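Local coordinates for uncharacterized conserved protein YjbQ/UPF0047 family, ortholog yugU B.subtilis (PDB 1VMH), which is of unknown function but belongs to the UPF0047 (YjbQ) family and adopts the YjbQ-like fold as an assembly of three chains, at residues D31-V36 with L118-W123. Sequence-based numbering, arbitrary orientation.
Sequences DITNLV and LKLGTW
Val36 and Leu118 meet mainly through their methyl groups: Val36 CG1 lies 4.0 Å from Leu118 CD2 and about as far from CD1, so it faces the fork of the leucine, and the two side chains cross at about a right angle. With CG1 anti to the backbone N of Val36 (chi1 -176°), this branch is the one that meets both leucine methyls. A second apolar touch joins Thr33 and Leu120 tip to tip, CG2 to CD1 at 3.9 Å. Leu118 CD1 also sits 4.0 Å from Thr33 O. No hydrogen bond links 31-36 to 118-123, and the buried area is small, 147 Å².

The side-chain hydrogen bonds inside the two segments both end on Asp31 OD1, which accepts from Thr33 N at 2.9 Å, nearly along the C-O axis and fairly straight (163°), and from Thr33 OG1 at 2.6 Å on its syn side. Thr33 OG1 also bonds to Ile126 N, which, with the bond to Asp31, probably helps hold the rotamer that places CG2 against Leu120.

Ala50 touches both Val36 and Leu118, and Phe53 of the second subunit packs on Leu120. The contact thus joins the first turn of helix 33-43, entered through an Asx turn with Ile32 as N-cap, to the end of strand 117-118 and the loop that leads from it to strand 124-130 of the YjbQ-like fold.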
loop_
_atom_site.group_PDB
_atom_site.type_symbol
_atom_site.label_atom_id
_atom_site.label_comp_id
_atom_site.label_asym_id
_atom_site.label_seq_id
_atom_site.Cartn_x
_atom_site.Cartn_y
_atom_site.Cartn_z
ATOM N N ASP A 31 -15.184 -2.207 -9.767
ATOM C CA ASP A 31 -14.697 -3.570 -9.578
ATOM C C ASP A 31 -14.095 -4.073 -10.884
ATOM O O ASP A 31 -14.816 -4.312 -11.850
ATOM C CB ASP A 31 -15.856 -4.483 -9.169
ATOM C CG ASP A 31 -15.401 -5.876 -8.805
ATOM O OD1 ASP A 31 -14.340 -6.317 -9.253
ATOM O OD2 ASP A 31 -16.168 -6.576 -8.115
ATOM N N ILE A 32 -12.773 -4.190 -10.907
ATOM C CA ILE A 32 -12.031 -4.611 -12.079
ATOM C C ILE A 32 -11.518 -6.032 -11.981
ATOM O O ILE A 32 -10.680 -6.470 -12.783
ATOM C CB ILE A 32 -10.874 -3.639 -12.403
ATOM C CG1 ILE A 32 -9.902 -3.471 -11.218
ATOM C CG2 ILE A 32 -11.479 -2.290 -12.772
ATOM C CD1 ILE A 32 -8.609 -2.743 -11.567
ATOM N N THR A 33 -12.061 -6.813 -11.053
ATOM C CA THR A 33 -11.601 -8.188 -10.840
ATOM C C THR A 33 -11.651 -9.001 -12.133
ATOM O O THR A 33 -10.695 -9.706 -12.463
ATOM C CB THR A 33 -12.428 -8.907 -9.749
ATOM O OG1 THR A 33 -12.515 -8.086 -8.568
ATOM C CG2 THR A 33 -11.839 -10.226 -9.392
ATOM N N ASN A 34 -12.740 -8.889 -12.908
ATOM C CA ASN A 34 -12.836 -9.701 -14.122
ATOM C C ASN A 34 -11.865 -9.267 -15.217
ATOM O O ASN A 34 -11.444 -10.090 -16.019
ATOM C CB ASN A 34 -14.252 -9.733 -14.699
ATOM C CG ASN A 34 -14.404 -10.798 -15.767
ATOM O OD1 ASN A 34 -14.193 -12.001 -15.491
ATOM N ND2 ASN A 34 -14.691 -10.374 -17.013
ATOM N N LEU A 35 -11.491 -7.987 -15.241
ATOM C CA LEU A 35 -10.476 -7.498 -16.168
ATOM C C LEU A 35 -9.157 -8.141 -15.812
ATOM O O LEU A 35 -8.373 -8.532 -16.689
ATOM C CB LEU A 35 -10.368 -5.974 -16.145
ATOM C CG LEU A 35 -11.654 -5.192 -16.430
ATOM C CD1 LEU A 35 -11.362 -3.684 -16.353
ATOM C CD2 LEU A 35 -12.310 -5.554 -17.731
ATOM N N VAL A 36 -8.887 -8.286 -14.518
ATOM C CA VAL A 36 -7.668 -8.977 -14.096
ATOM C C VAL A 36 -7.742 -10.485 -14.403
ATOM O O VAL A 36 -6.779 -11.061 -14.929
ATOM C CB VAL A 36 -7.365 -8.671 -12.606
ATOM C CG1 VAL A 36 -6.059 -9.266 -12.122
ATOM C CG2 VAL A 36 -7.368 -7.150 -12.420
ATOM N N LEU A 118 -7.071 -16.338 -9.739
ATOM C CA LEU A 118 -6.690 -15.322 -8.735
ATOM C C LEU A 118 -7.028 -15.843 -7.359
ATOM O O LEU A 118 -8.170 -16.221 -7.092
ATOM C CB LEU A 118 -7.451 -14.022 -8.979
ATOM C CG LEU A 118 -7.122 -13.308 -10.288
ATOM C CD1 LEU A 118 -8.183 -12.229 -10.561
ATOM C CD2 LEU A 118 -5.715 -12.698 -10.191
ATOM N N LYS A 119 -6.031 -15.864 -6.477
ATOM C CA LYS A 119 -6.209 -16.405 -5.135
ATOM C C LYS A 119 -6.751 -15.333 -4.202
ATOM O O LYS A 119 -6.024 -14.698 -3.418
ATOM C CB LYS A 119 -4.906 -16.926 -4.593
ATOM C CG LYS A 119 -5.083 -17.999 -3.513
ATOM C CD LYS A 119 -3.703 -18.450 -3.012
ATOM C CE LYS A 119 -3.808 -19.313 -1.758
ATOM N NZ LYS A 119 -4.720 -20.463 -1.985
ATOM N N LEU A 120 -8.045 -15.126 -4.279
ATOM C CA LEU A 120 -8.741 -14.093 -3.517
ATOM C C LEU A 120 -9.603 -14.751 -2.453
ATOM O O LEU A 120 -10.075 -15.886 -2.636
ATOM C CB LEU A 120 -9.634 -13.237 -4.441
ATOM C CG LEU A 120 -8.843 -12.355 -5.420
ATOM C CD1 LEU A 120 -9.651 -11.935 -6.614
ATOM C CD2 LEU A 120 -8.310 -11.123 -4.691
ATOM N N GLY A 121 -9.835 -14.010 -1.373
ATOM C CA GLY A 121 -10.690 -14.485 -0.305
ATOM C C GLY A 121 -12.170 -14.311 -0.605
ATOM O O GLY A 121 -12.556 -13.894 -1.689
ATOM N N THR A 122 -12.992 -14.651 0.390
ATOM C CA THR A 122 -14.424 -14.599 0.257
ATOM C C THR A 122 -14.875 -13.149 0.089
ATOM O O THR A 122 -14.571 -12.274 0.921
ATOM C CB THR A 122 -15.104 -15.200 1.493
ATOM O OG1 THR A 122 -14.628 -16.542 1.707
ATOM C CG2 THR A 122 -16.601 -15.261 1.282
ATOM N N TRP A 123 -15.581 -12.921 -1.018
ATOM C CA TRP A 123 -16.067 -11.598 -1.372
ATOM C C TRP A 123 -14.957 -10.527 -1.366
ATOM O O TRP A 123 -15.182 -9.408 -0.916
ATOM C CB TRP A 123 -17.264 -11.215 -0.446
ATOM C CG TRP A 123 -18.449 -12.188 -0.533
ATOM C CD1 TRP A 123 -18.998 -12.923 0.474
ATOM C CD2 TRP A 123 -19.128 -12.577 -1.726
ATOM N NE1 TRP A 123 -20.020 -13.712 -0.015
ATOM C CE2 TRP A 123 -20.126 -13.515 -1.361
ATOM C CE3 TRP A 123 -19.021 -12.187 -3.080
ATOM C CZ2 TRP A 123 -20.991 -14.086 -2.297
ATOM C CZ3 TRP A 123 -19.899 -12.761 -4.012
ATOM C CH2 TRP A 123 -20.862 -13.695 -3.610
#